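Local coordinates for probable AP endonuclease (PDB 6KI3), which probably cleaves DNA on the 5' side of abasic sites and removes mismatched 3' ends during repair, using three bound zinc ions, at residues 34-39 and 284-289; 155-160 and 189-194; 207-212 and 263-268; 239-244 and 257-262. All blocks are in the same frame, centred on the assembly; numbering follows the deposited sequence.

Interaction 1 of 4, residues 34-39 and 284-289; sequences VAFGEQ and QLQTAL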
loop_
_atom_site.group_PDB
_atom_site.type_symbol
_atom_site.label_atom_id
_atom_site.label_comp_id
_atom_site.label_asym_id
_atom_site.label_seq_id
_atom_site.Cartn_x
_atom_site.Cartn_y
_atom_site.Cartn_z
ATOM N N VAL A 34 0.701 -7.441 -16.175
ATOM C CA VAL A 34 -0.682 -7.591 -16.617
ATOM C C VAL A 34 -0.855 -8.893 -17.389
ATOM O O VAL A 34 -1.879 -9.575 -17.265
ATOM C CB VAL A 34 -1.108 -6.366 -17.447
ATOM C CG1 VAL A 34 -2.364 -6.667 -18.254
ATOM C CG2 VAL A 34 -1.338 -5.171 -16.536
ATOM N N ALA A 35 0.147 -9.264 -18.193
ATOM C CA ALA A 35 0.098 -10.543 -18.893
ATOM C C ALA A 35 0.042 -11.705 -17.909
ATOM O O ALA A 35 -0.723 -12.657 -18.101
ATOM C CB ALA A 35 1.306 -10.681 -19.819
ATOM N N PHE A 36 0.846 -11.639 -16.844
ATOM C CA PHE A 36 0.809 -12.672 -15.815
ATOM C C PHE A 36 -0.569 -12.775 -15.175
ATOM O O PHE A 36 -0.985 -13.866 -14.771
ATOM C CB PHE A 36 1.876 -12.384 -14.758
ATOM C CG PHE A 36 1.815 -13.295 -13.564
ATOM C CD1 PHE A 36 2.353 -14.570 -13.619
ATOM C CD2 PHE A 36 1.232 -12.869 -12.383
ATOM C CE1 PHE A 36 2.301 -15.405 -12.520
ATOM C CE2 PHE A 36 1.177 -13.699 -11.281
ATOM C CZ PHE A 36 1.714 -14.966 -11.350
ATOM N N GLY A 37 -1.293 -11.658 -15.081
ATOM C CA GLY A 37 -2.624 -11.700 -14.499
ATOM C C GLY A 37 -3.630 -12.419 -15.377
ATOM O O GLY A 37 -4.503 -13.133 -14.877
ATOM N N GLU A 38 -3.525 -12.240 -16.696
ATOM C CA GLU A 38 -4.445 -12.914 -17.605
ATOM C C GLU A 38 -4.165 -14.409 -17.684
ATOM O O GLU A 38 -5.095 -15.202 -17.874
ATOM C CB GLU A 38 -4.366 -12.288 -18.998
ATOM C CG GLU A 38 -4.810 -10.835 -19.051
ATOM N N GLN A 39 -2.900 -14.811 -17.540
ATOM C CA GLN A 39 -2.556 -16.227 -17.607
ATOM C C GLN A 39 -3.241 -17.012 -16.497
ATOM O O GLN A 39 -3.798 -18.091 -16.730
ATOM C CB GLN A 39 -1.040 -16.403 -17.524
ATOM C CG GLN A 39 -0.272 -15.840 -18.706
ATOM C CD GLN A 39 1.230 -15.930 -18.513
ATOM O OE1 GLN A 39 1.715 -16.671 -17.657
ATOM N NE2 GLN A 39 1.975 -15.173 -19.311
ATOM N N GLN A 284 9.934 -17.992 -8.333
ATOM C CA GLN A 284 9.460 -18.094 -6.959
ATOM C C GLN A 284 8.306 -17.130 -6.723
ATOM O O GLN A 284 7.256 -17.517 -6.197
ATOM C CB GLN A 284 10.586 -17.818 -5.963
ATOM C CG GLN A 284 11.920 -18.454 -6.259
ATOM C CD GLN A 284 13.023 -17.806 -5.455
ATOM O OE1 GLN A 284 13.498 -18.359 -4.459
ATOM N NE2 GLN A 284 13.411 -16.615 -5.860
ATOM N N LEU A 285 8.484 -15.866 -7.119
ATOM C CA LEU A 285 7.454 -14.853 -6.905
ATOM C C LEU A 285 6.152 -15.226 -7.600
ATOM O O LEU A 285 5.066 -15.062 -7.031
ATOM C CB LEU A 285 7.953 -13.494 -7.399
ATOM C CG LEU A 285 6.967 -12.333 -7.300
ATOM C CD1 LEU A 285 6.588 -12.108 -5.854
ATOM C CD2 LEU A 285 7.545 -11.065 -7.908
ATOM N N GLN A 286 6.239 -15.731 -8.831
ATOM C CA GLN A 286 5.028 -16.048 -9.578
ATOM C C GLN A 286 4.294 -17.235 -8.969
ATOM O O GLN A 286 3.060 -17.237 -8.908
ATOM C CB GLN A 286 5.372 -16.303 -11.044
ATOM C CG GLN A 286 5.897 -15.066 -11.758
ATOM C CD GLN A 286 6.100 -15.281 -13.243
ATOM O OE1 GLN A 286 5.262 -15.878 -13.918
ATOM N NE2 GLN A 286 7.219 -14.790 -13.763
ATOM N N THR A 287 5.029 -18.245 -8.497
ATOM C CA THR A 287 4.381 -19.372 -7.833
ATOM C C THR A 287 3.656 -18.922 -6.571
ATOM O O THR A 287 2.549 -19.392 -6.278
ATOM C CB THR A 287 5.407 -20.457 -7.499
ATOM O OG1 THR A 287 6.136 -20.811 -8.681
ATOM C CG2 THR A 287 4.711 -21.697 -6.953
ATOM N N ALA A 288 4.258 -18.000 -5.817
ATOM C CA ALA A 288 3.631 -17.525 -4.587
ATOM C C ALA A 288 2.369 -16.722 -4.879
ATOM O O ALA A 288 1.347 -16.892 -4.203
ATOM C CB ALA A 288 4.625 -16.690 -3.781
ATOM N N LEU A 289 2.417 -15.845 -5.886
ATOM C CA LEU A 289 1.267 -14.997 -6.180
ATOM C C LEU A 289 0.123 -15.788 -6.800
ATOM O O LEU A 289 -1.047 -15.484 -6.540
ATOM C CB LEU A 289 1.680 -13.847 -7.095
ATOM C CG LEU A 289 2.733 -12.899 -6.522
ATOM C CD1 LEU A 289 3.328 -12.045 -7.624
ATOM C CD2 LEU A 289 2.134 -12.028 -5.433
#
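Phe-36 and Gln-286 carry most of this contact, their side chains lying alongside one another and pointing opposite ways. The polar part lies at the amide: Gln-286 OE1 sits 3.2 Å from Phe-36 CD1 and 3.3 Å from Phe-36 CE1, approaching the ring obliquely, with the amide plane turned 81° from that of the ring. This is a close approach of the oxygen to two ring carbons. The other end of the amide is held loosely, NE2 making a weak hydrogen bond with Ser-282 OG one turn back in its own helix. The apolar part uses the base of the same glutamine, where CB is 3.5 Å from Phe-36 CE1, while Leu-289, one turn further on, sets its CB 4.2 Å from Phe-36 CE2. Backbone adds a little: Phe-36 CZ is 3.6 Å from Gln-286 O, a carbonyl that shares the Thr-290 hydroxyl with Thr-287 O. The phenyl group reaches this far because CG stands anti to the backbone N (chi1 173°). Trp-16, on helix 13-16, meets Phe-36 edge to face and also touches Leu-285, so three helices share this buried patch. Helix 25-39 comes after strand 6-10 and the short helix 13-16, and helix 282-300 follows strand 272-275; these two strands pair in parallel, and the contact thus joins the outer layer where the first and last strands of the TIM barrel meet.

Interaction 2 of 4, residues 155-160 and 189-194; sequences TYKYST and WSSGVN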
loop_
_atom_site.group_PDB
_atom_site.type_symbol
_atom_site.label_atom_id
_atom_site.label_comp_id
_atom_site.label_asym_id
_atom_site.label_seq_id
_atom_site.Cartn_x
_atom_site.Cartn_y
_atom_site.Cartn_z
ATOM N N THR A 155 5.556 5.173 21.581
ATOM C CA THR A 155 4.172 5.311 22.023
ATOM C C THR A 155 3.208 5.313 20.843
ATOM O O THR A 155 2.135 4.701 20.909
ATOM C CB THR A 155 4.007 6.588 22.850
ATOM O OG1 THR A 155 4.927 6.571 23.949
ATOM C CG2 THR A 155 2.587 6.700 23.388
ATOM N N TYR A 156 3.570 5.986 19.755
ATOM C CA TYR A 156 2.688 6.148 18.604
ATOM C C TYR A 156 3.047 5.122 17.536
ATOM O O TYR A 156 4.128 5.182 16.942
ATOM C CB TYR A 156 2.766 7.570 18.055
ATOM C CG TYR A 156 1.825 8.515 18.759
ATOM C CD1 TYR A 156 0.462 8.480 18.501
ATOM C CD2 TYR A 156 2.293 9.432 19.691
ATOM C CE1 TYR A 156 -0.411 9.335 19.144
ATOM C CE2 TYR A 156 1.428 10.293 20.341
ATOM C CZ TYR A 156 0.077 10.237 20.065
ATOM O OH TYR A 156 -0.791 11.093 20.706
ATOM N N LYS A 157 2.132 4.182 17.299
ATOM C CA LYS A 157 2.270 3.196 16.240
ATOM C C LYS A 157 1.199 3.317 15.167
ATOM O O LYS A 157 1.357 2.724 14.095
ATOM C CB LYS A 157 2.235 1.774 16.824
ATOM C CG LYS A 157 3.029 1.617 18.110
ATOM C CD LYS A 157 3.064 0.169 18.565
ATOM C CE LYS A 157 3.524 0.060 20.009
ATOM N NZ LYS A 157 4.856 0.693 20.226
ATOM N N TYR A 158 0.122 4.062 15.427
ATOM C CA TYR A 158 -0.951 4.290 14.458
ATOM C C TYR A 158 -1.504 2.974 13.917
ATOM O O TYR A 158 -1.740 2.816 12.717
ATOM C CB TYR A 158 -0.482 5.202 13.324
ATOM C CG TYR A 158 -0.074 6.580 13.798
ATOM C CD1 TYR A 158 -1.031 7.535 14.122
ATOM C CD2 TYR A 158 1.264 6.924 13.928
ATOM C CE1 TYR A 158 -0.665 8.793 14.559
ATOM C CE2 TYR A 158 1.639 8.181 14.364
ATOM C CZ TYR A 158 0.671 9.111 14.678
ATOM O OH TYR A 158 1.042 10.362 15.112
ATOM N N SER A 159 -1.708 2.014 14.819
ATOM C CA SER A 159 -2.317 0.739 14.477
ATOM C C SER A 159 -3.620 0.472 15.211
ATOM O O SER A 159 -4.409 -0.358 14.746
ATOM C CB SER A 159 -1.341 -0.416 14.752
ATOM O OG SER A 159 -0.207 -0.326 13.905
ATOM N N THR A 160 -3.866 1.136 16.335
ATOM C CA THR A 160 -5.160 1.089 16.992
ATOM C C THR A 160 -6.037 2.220 16.472
ATOM O O THR A 160 -5.544 3.275 16.066
ATOM C CB THR A 160 -5.012 1.199 18.510
ATOM O OG1 THR A 160 -4.245 2.365 18.835
ATOM C CG2 THR A 160 -4.317 -0.035 19.066
ATOM N N TRP A 189 -0.176 -5.788 12.698
ATOM C CA TRP A 189 0.150 -7.015 13.414
ATOM C C TRP A 189 1.476 -6.874 14.149
ATOM O O TRP A 189 1.581 -7.197 15.337
ATOM C CB TRP A 189 0.197 -8.187 12.434
ATOM C CG TRP A 189 0.789 -9.444 12.995
ATOM C CD1 TRP A 189 2.099 -9.823 12.953
ATOM C CD2 TRP A 189 0.089 -10.498 13.668
ATOM N NE1 TRP A 189 2.261 -11.043 13.563
ATOM C CE2 TRP A 189 1.041 -11.479 14.009
ATOM C CE3 TRP A 189 -1.249 -10.705 14.015
ATOM C CZ2 TRP A 189 0.698 -12.651 14.681
ATOM C CZ3 TRP A 189 -1.588 -11.867 14.684
ATOM C CH2 TRP A 189 -0.619 -12.825 15.010
ATOM N N SER A 190 2.504 -6.383 13.448
ATOM C CA SER A 190 3.800 -6.159 14.078
ATOM C C SER A 190 3.706 -5.144 15.210
ATOM O O SER A 190 4.481 -5.212 16.170
ATOM C CB SER A 190 4.814 -5.699 13.029
ATOM O OG SER A 190 6.036 -5.304 13.627
ATOM N N SER A 191 2.765 -4.205 15.121
ATOM C CA SER A 191 2.573 -3.214 16.172
ATOM C C SER A 191 1.677 -3.711 17.301
ATOM O O SER A 191 1.459 -2.970 18.265
ATOM C CB SER A 191 2.000 -1.924 15.582
ATOM O OG SER A 191 2.951 -1.283 14.750
ATOM N N GLY A 192 1.154 -4.925 17.203
ATOM C CA GLY A 192 0.435 -5.552 18.287
ATOM C C GLY A 192 -1.074 -5.679 18.141
ATOM O O GLY A 192 -1.765 -5.763 19.164
ATOM N N VAL A 193 -1.603 -5.702 16.922
ATOM C CA VAL A 193 -3.038 -5.826 16.689
ATOM C C VAL A 193 -3.307 -7.235 16.179
ATOM O O VAL A 193 -2.942 -7.578 15.047
ATOM C CB VAL A 193 -3.553 -4.770 15.703
ATOM C CG1 VAL A 193 -5.052 -4.925 15.496
ATOM C CG2 VAL A 193 -3.221 -3.371 16.202
ATOM N N ASN A 194 -3.946 -8.055 17.012
ATOM C CA ASN A 194 -4.316 -9.412 16.625
ATOM C C ASN A 194 -5.463 -9.349 15.624
ATOM O O ASN A 194 -6.581 -8.960 15.973
ATOM C CB ASN A 194 -4.703 -10.223 17.858
ATOM C CG ASN A 194 -4.879 -11.706 17.564
ATOM O OD1 ASN A 194 -5.182 -12.104 16.438
ATOM N ND2 ASN A 194 -4.691 -12.533 18.586
#
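Lys-157 NZ is gripped by two acceptors of its own loop, His-154 O and Asn-151 OD1, while the aliphatic part of the same side chain lies against Ser-191. The chain runs extended from CB and bends only at its last torsion (chi4 -56°), which turns the ammonium group toward those acceptors. On the way CD passes 3.5 Å from Ser-191 O, and Lys-157 CB stands 3.8 Å from Ser-191 OG. Ser-159 approaches the same serine across the contact: Ser-159 OG is 3.2 Å from Ser-191 CB, and the two OG atoms, of Ser-159 and Ser-191, are 3.4 Å apart. Ser-159 OG also makes a weak hydrogen bond with Lys-157 O, two residues back in its own loop. Further along, Val-193 adds a methyl group. Its CG1 is anti to the backbone N (chi1 -180°), and CG2 is the branch that meets Ser-159, 3.8 Å from its CB and 3.6 Å from its O. That carbonyl is satisfied by Trp-204 NE1, and Val-193 touches the same tryptophan. Ser-191 meets the loop from the end of helix 185-190; Gly-192, with positive phi, closes that helix in a Schellman motif, and the chain turns there so that Val-193 meets the loop as well. Ser-191 is four residues past the zinc ligand His-187. The contact therefore joins the loop after strand 143-147 to the end of helix 185-190, which follows the adjacent parallel strand 179-184, with helix 161-174 starting just beyond Thr-160 and helix 198-209 alongside through Trp-204.

Interaction 3 of 4, residues 207-212 and 263-268; sequences SLENIH and VEYITR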
loop_
_atom_site.group_PDB
_atom_site.type_symbol
_atom_site.label_atom_id
_atom_site.label_comp_id
_atom_site.label_asym_id
_atom_site.label_seq_id
_atom_site.Cartn_x
_atom_site.Cartn_y
_atom_site.Cartn_z
ATOM N N SER A 207 -14.624 -0.660 14.022
ATOM C CA SER A 207 -14.178 0.600 14.605
ATOM C C SER A 207 -13.627 1.539 13.540
ATOM O O SER A 207 -13.653 2.762 13.717
ATOM C CB SER A 207 -13.123 0.337 15.680
ATOM O OG SER A 207 -11.993 -0.319 15.131
ATOM N N LEU A 208 -13.126 0.987 12.433
ATOM C CA LEU A 208 -12.672 1.821 11.326
ATOM C C LEU A 208 -13.845 2.508 10.641
ATOM O O LEU A 208 -13.809 3.717 10.387
ATOM C CB LEU A 208 -11.882 0.980 10.323
ATOM C CG LEU A 208 -11.479 1.714 9.043
ATOM C CD1 LEU A 208 -10.531 2.861 9.360
ATOM C CD2 LEU A 208 -10.860 0.756 8.039
ATOM N N GLU A 209 -14.897 1.747 10.326
ATOM C CA GLU A 209 -16.067 2.343 9.692
ATOM C C GLU A 209 -16.760 3.333 10.619
ATOM O O GLU A 209 -17.385 4.289 10.149
ATOM C CB GLU A 209 -17.045 1.254 9.253
ATOM C CG GLU A 209 -16.413 0.159 8.410
ATOM C CD GLU A 209 -17.103 -0.017 7.072
ATOM O OE1 GLU A 209 -17.197 0.973 6.316
ATOM O OE2 GLU A 209 -17.551 -1.145 6.777
ATOM N N ASN A 210 -16.652 3.130 11.934
ATOM C CA ASN A 210 -17.269 4.038 12.895
ATOM C C ASN A 210 -16.595 5.405 12.948
ATOM O O ASN A 210 -17.064 6.269 13.697
ATOM C CB ASN A 210 -17.267 3.409 14.291
ATOM C CG ASN A 210 -18.307 2.314 14.439
ATOM O OD1 ASN A 210 -19.223 2.195 13.625
ATOM N ND2 ASN A 210 -18.173 1.510 15.488
ATOM N N ILE A 211 -15.519 5.623 12.193
ATOM C CA ILE A 211 -14.894 6.938 12.110
ATOM C C ILE A 211 -14.783 7.344 10.646
ATOM O O ILE A 211 -13.854 8.060 10.254
ATOM C CB ILE A 211 -13.519 6.962 12.808
ATOM C CG1 ILE A 211 -12.541 5.997 12.136
ATOM C CG2 ILE A 211 -13.661 6.620 14.284
ATOM C CD1 ILE A 211 -11.125 6.123 12.649
ATOM N N HIS A 212 -15.744 6.896 9.830
ATOM C CA HIS A 212 -15.750 7.247 8.412
ATOM C C HIS A 212 -15.826 8.752 8.202
ATOM O O HIS A 212 -15.354 9.261 7.178
ATOM C CB HIS A 212 -16.919 6.557 7.706
ATOM C CG HIS A 212 -18.266 6.976 8.214
ATOM N ND1 HIS A 212 -18.795 8.228 7.984
ATOM C CD2 HIS A 212 -19.191 6.305 8.939
ATOM C CE1 HIS A 212 -19.985 8.311 8.548
ATOM N NE2 HIS A 212 -20.251 7.158 9.134
ATOM N N VAL A 263 -11.143 -8.894 3.105
ATOM C CA VAL A 263 -11.565 -8.990 1.711
ATOM C C VAL A 263 -13.003 -8.506 1.552
ATOM O O VAL A 263 -13.349 -7.864 0.553
ATOM C CB VAL A 263 -11.387 -10.432 1.201
ATOM C CG1 VAL A 263 -11.947 -10.581 -0.206
ATOM C CG2 VAL A 263 -9.918 -10.823 1.235
ATOM N N GLU A 264 -13.856 -8.792 2.538
ATOM C CA GLU A 264 -15.250 -8.363 2.455
ATOM C C GLU A 264 -15.372 -6.847 2.561
ATOM O O GLU A 264 -16.194 -6.237 1.868
ATOM C CB GLU A 264 -16.076 -9.050 3.542
ATOM C CG GLU A 264 -16.347 -10.525 3.279
ATOM C CD GLU A 264 -17.144 -11.180 4.393
ATOM O OE1 GLU A 264 -16.971 -10.778 5.564
ATOM O OE2 GLU A 264 -17.947 -12.091 4.099
ATOM N N TYR A 265 -14.569 -6.220 3.424
ATOM C CA TYR A 265 -14.588 -4.764 3.518
ATOM C C TYR A 265 -14.036 -4.127 2.249
ATOM O O TYR A 265 -14.576 -3.125 1.765
ATOM C CB TYR A 265 -13.797 -4.303 4.743
ATOM C CG TYR A 265 -13.554 -2.810 4.806
ATOM C CD1 TYR A 265 -12.435 -2.241 4.210
ATOM C CD2 TYR A 265 -14.437 -1.970 5.470
ATOM C CE1 TYR A 265 -12.212 -0.881 4.264
ATOM C CE2 TYR A 265 -14.215 -0.607 5.532
ATOM C CZ TYR A 265 -13.102 -0.069 4.927
ATOM O OH TYR A 265 -12.873 1.285 4.981
ATOM N N ILE A 266 -12.954 -4.687 1.706
ATOM C CA ILE A 266 -12.387 -4.174 0.461
ATOM C C ILE A 266 -13.396 -4.306 -0.673
ATOM O O ILE A 266 -13.501 -3.431 -1.539
ATOM C CB ILE A 266 -11.068 -4.902 0.144
ATOM C CG1 ILE A 266 -9.984 -4.499 1.144
ATOM C CG2 ILE A 266 -10.614 -4.616 -1.280
ATOM C CD1 ILE A 266 -8.740 -5.352 1.069
ATOM N N THR A 267 -14.167 -5.396 -0.674
ATOM C CA THR A 267 -15.183 -5.588 -1.704
ATOM C C THR A 267 -16.308 -4.568 -1.572
ATOM O O THR A 267 -16.639 -3.867 -2.535
ATOM C CB THR A 267 -15.737 -7.012 -1.628
ATOM O OG1 THR A 267 -14.743 -7.940 -2.085
ATOM C CG2 THR A 267 -16.983 -7.151 -2.485
ATOM N N ARG A 268 -16.901 -4.467 -0.381
ATOM C CA ARG A 268 -18.049 -3.592 -0.172
ATOM C C ARG A 268 -17.713 -2.114 -0.309
ATOM O O ARG A 268 -18.635 -1.298 -0.409
ATOM C CB ARG A 268 -18.662 -3.848 1.208
#
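Tyr-265 reaches across to Leu-208 and Glu-209, which meet different parts of its ring. Its CG stands anti to the backbone N (chi1 170°), which points the ring toward helix 198-209. Glu-209 comes to the ring edge: its CD lies in the ring plane, 3.3 Å from Tyr-265 CE2, and the carboxylate is turned 83° from the ring. OE1 lies 3.5 Å from Tyr-265 CE2 and OE2 3.5 Å from Tyr-265 CD2, so the acid lies against aromatic C-H groups. A bend at the second torsion of Glu-209 (chi2 -124°) brings the carboxylate round to this position, from a side chain that does not start out aimed at the tyrosine. Glutamate and tyrosine run antiparallel alongside one another. Both helices belong to the outer layer of the TIM barrel: helix 198-209 leads into strand 220-227 and helix 258-269 into strand 272-275, and these parallel neighbours lie beneath. Ile-220 of the inner strand touches Leu-208 and Tyr-265 alike, and Phe-222 meets the tyrosine ring. The Leu-208 side chain lies nearly square to the phenol. Its CG is anti to the backbone N, and the CD2 branch does the touching, 3.9 Å from Tyr-265 CZ and 3.7 Å from Tyr-265 OH; Leu-208 also touches Met-161 of helix 161-174. Glu-209 OE2 has a further, weak hydrogen bond with His-269 NE2, and the imidazole of that histidine also meets the Tyr-265 ring.

Interaction 4 of 4, residues 239-244 and 257-262; sequences ASLFEG and SGLYCF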
loop_
_atom_site.group_PDB
_atom_site.type_symbol
_atom_site.label_atom_id
_atom_site.label_comp_id
_atom_site.label_asym_id
_atom_site.label_seq_id
_atom_site.Cartn_x
_atom_site.Cartn_y
_atom_site.Cartn_z
ATOM N N ALA A 239 5.048 -11.948 4.304
ATOM C CA ALA A 239 4.858 -13.338 3.923
ATOM C C ALA A 239 3.567 -13.461 3.128
ATOM O O ALA A 239 2.683 -12.603 3.204
ATOM C CB ALA A 239 4.831 -14.260 5.147
ATOM N N SER A 240 3.469 -14.542 2.359
ATOM C CA SER A 240 2.277 -14.785 1.560
ATOM C C SER A 240 1.081 -15.089 2.455
ATOM O O SER A 240 1.223 -15.607 3.567
ATOM C CB SER A 240 2.511 -15.940 0.586
ATOM O OG SER A 240 3.396 -15.560 -0.452
ATOM N N LEU A 241 -0.109 -14.759 1.954
ATOM C CA LEU A 241 -1.333 -14.952 2.721
ATOM C C LEU A 241 -1.501 -16.418 3.102
ATOM O O LEU A 241 -1.299 -17.315 2.276
ATOM C CB LEU A 241 -2.541 -14.472 1.916
ATOM C CG LEU A 241 -2.475 -13.044 1.364
ATOM C CD1 LEU A 241 -3.743 -12.706 0.593
ATOM C CD2 LEU A 241 -2.228 -12.035 2.477
ATOM N N PHE A 242 -1.860 -16.654 4.366
ATOM C CA PHE A 242 -2.035 -17.987 4.941
ATOM C C PHE A 242 -0.733 -18.780 4.990
ATOM O O PHE A 242 -0.756 -20.006 5.134
ATOM C CB PHE A 242 -3.108 -18.790 4.195
ATOM C CG PHE A 242 -4.422 -18.079 4.073
ATOM C CD1 PHE A 242 -5.346 -18.125 5.103
ATOM C CD2 PHE A 242 -4.738 -17.373 2.925
ATOM C CE1 PHE A 242 -6.559 -17.474 4.994
ATOM C CE2 PHE A 242 -5.948 -16.720 2.808
ATOM C CZ PHE A 242 -6.862 -16.771 3.844
ATOM N N GLU A 243 0.409 -18.105 4.868
ATOM C CA GLU A 243 1.710 -18.750 4.992
ATOM C C GLU A 243 2.579 -18.089 6.053
ATOM O O GLU A 243 3.762 -18.428 6.175
ATOM C CB GLU A 243 2.436 -18.759 3.640
ATOM C CG GLU A 243 1.626 -19.381 2.508
ATOM C CD GLU A 243 2.464 -19.693 1.281
ATOM O OE1 GLU A 243 2.078 -20.599 0.512
ATOM O OE2 GLU A 243 3.512 -19.038 1.087
ATOM N N GLY A 244 2.022 -17.157 6.824
ATOM C CA GLY A 244 2.758 -16.497 7.883
ATOM C C GLY A 244 2.098 -16.654 9.237
ATOM O O GLY A 244 1.177 -17.459 9.395
ATOM N N SER A 257 -10.773 -16.800 8.679
ATOM C CA SER A 257 -9.574 -16.018 8.929
ATOM C C SER A 257 -9.916 -14.536 9.040
ATOM O O SER A 257 -11.001 -14.087 8.661
ATOM C CB SER A 257 -8.553 -16.227 7.811
ATOM O OG SER A 257 -9.065 -15.788 6.563
ATOM N N GLY A 258 -8.963 -13.771 9.573
ATOM C CA GLY A 258 -9.120 -12.329 9.597
ATOM C C GLY A 258 -8.996 -11.702 8.224
ATOM O O GLY A 258 -9.564 -10.636 7.974
ATOM N N LEU A 259 -8.265 -12.355 7.315
ATOM C CA LEU A 259 -8.086 -11.806 5.975
ATOM C C LEU A 259 -9.398 -11.778 5.203
ATOM O O LEU A 259 -9.688 -10.801 4.502
ATOM C CB LEU A 259 -7.041 -12.612 5.205
ATOM C CG LEU A 259 -6.927 -12.221 3.770
ATOM C CD1 LEU A 259 -5.939 -11.145 3.599
ATOM C CD2 LEU A 259 -6.595 -13.397 2.881
ATOM N N TYR A 260 -10.199 -12.843 5.306
ATOM C CA TYR A 260 -11.470 -12.870 4.590
ATOM C C TYR A 260 -12.382 -11.733 5.026
ATOM O O TYR A 260 -13.167 -11.223 4.218
ATOM C CB TYR A 260 -12.169 -14.215 4.789
ATOM C CG TYR A 260 -13.538 -14.272 4.150
ATOM C CD1 TYR A 260 -13.684 -14.173 2.774
ATOM C CD2 TYR A 260 -14.682 -14.419 4.922
ATOM C CE1 TYR A 260 -14.931 -14.222 2.182
ATOM C CE2 TYR A 260 -15.934 -14.469 4.339
ATOM C CZ TYR A 260 -16.054 -14.371 2.968
ATOM O OH TYR A 260 -17.297 -14.420 2.381
ATOM N N CYS A 261 -12.291 -11.318 6.290
ATOM C CA CYS A 261 -13.037 -10.143 6.728
ATOM C C CYS A 261 -12.484 -8.876 6.084
ATOM O O CYS A 261 -13.243 -7.953 5.766
ATOM C CB CYS A 261 -13.005 -10.036 8.252
ATOM S SG CYS A 261 -14.015 -8.695 8.921
ATOM N N PHE A 262 -11.164 -8.814 5.886
ATOM C CA PHE A 262 -10.582 -7.692 5.156
ATOM C C PHE A 262 -11.015 -7.704 3.696
ATOM O O PHE A 262 -11.236 -6.645 3.100
ATOM C CB PHE A 262 -9.055 -7.723 5.261
ATOM C CG PHE A 262 -8.516 -7.128 6.534
ATOM C CD1 PHE A 262 -8.303 -5.763 6.639
ATOM C CD2 PHE A 262 -8.213 -7.933 7.619
ATOM C CE1 PHE A 262 -7.805 -5.212 7.806
ATOM C CE2 PHE A 262 -7.714 -7.387 8.789
ATOM C CZ PHE A 262 -7.510 -6.025 8.882
#
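This is a buried, mainly apolar contact between a beta turn just after the zinc ligand His-238 and the first turn of helix 258-269 in the outer layer of the TIM barrel. The turn, type II from Ser-240 to Glu-243, follows the short strand 238-239. Its two corner residues, Leu-241 and Phe-242, both reach Leu-259, and both lie roughly perpendicular to that leucine side chain. CD1 of Leu-241 is 3.7 Å from CD2 of Leu-259, and CE2 of the Phe-242 ring lies 3.4 Å from the same Leu-259 CD2. The CG of Leu-259 is anti to its backbone N (chi1 173°), which carries both methyl groups out toward the turn. Elsewhere on the phenyl group, Ser-257 OG approaches the ring edge near its plane, 3.4 Å from Phe-242 CE1. Ser-257 is the helix N-cap: its hydroxyl accepts a weak bond from Tyr-260 N, 3.4 Å from Ser-257 OG and fairly straight at 162°, while Ile-254 O takes its hydrogen bond. Glu-292 of helix 282-300 holds Ser-240 OG and Leu-241 N. The chemistry is thus divided: hydrocarbon packing brings turn and helix together, while the Ser-257 hydroxyl at the ring edge is already engaged by the helix start and Ile-254, and presents its oxygen to an aromatic C-H group.

In the fold
All four contacts lie around one TIM barrel. Interaction 1 closes the longest span of chain, and the other three fall within it. It touches interaction 4 directly, where Ala-288 CB packs 3.7 Å from Ser-240 OG. Interactions 3 and 4 share helix 258-269, their segments adjoining in sequence and their centres 17 Å apart. Interactions 2 and 3 come no closer than about 7 Å between nearest atoms. Interactions 2 and 4 lie nearest the DNA, about 6 and 8 Å from it between nearest atoms, and Ser-191 and Leu-241 have side chains about 10 and 12 Å from a zinc ion. Interaction 3, about 14 Å from the DNA by the same measure, is plain packing away from the metal sites.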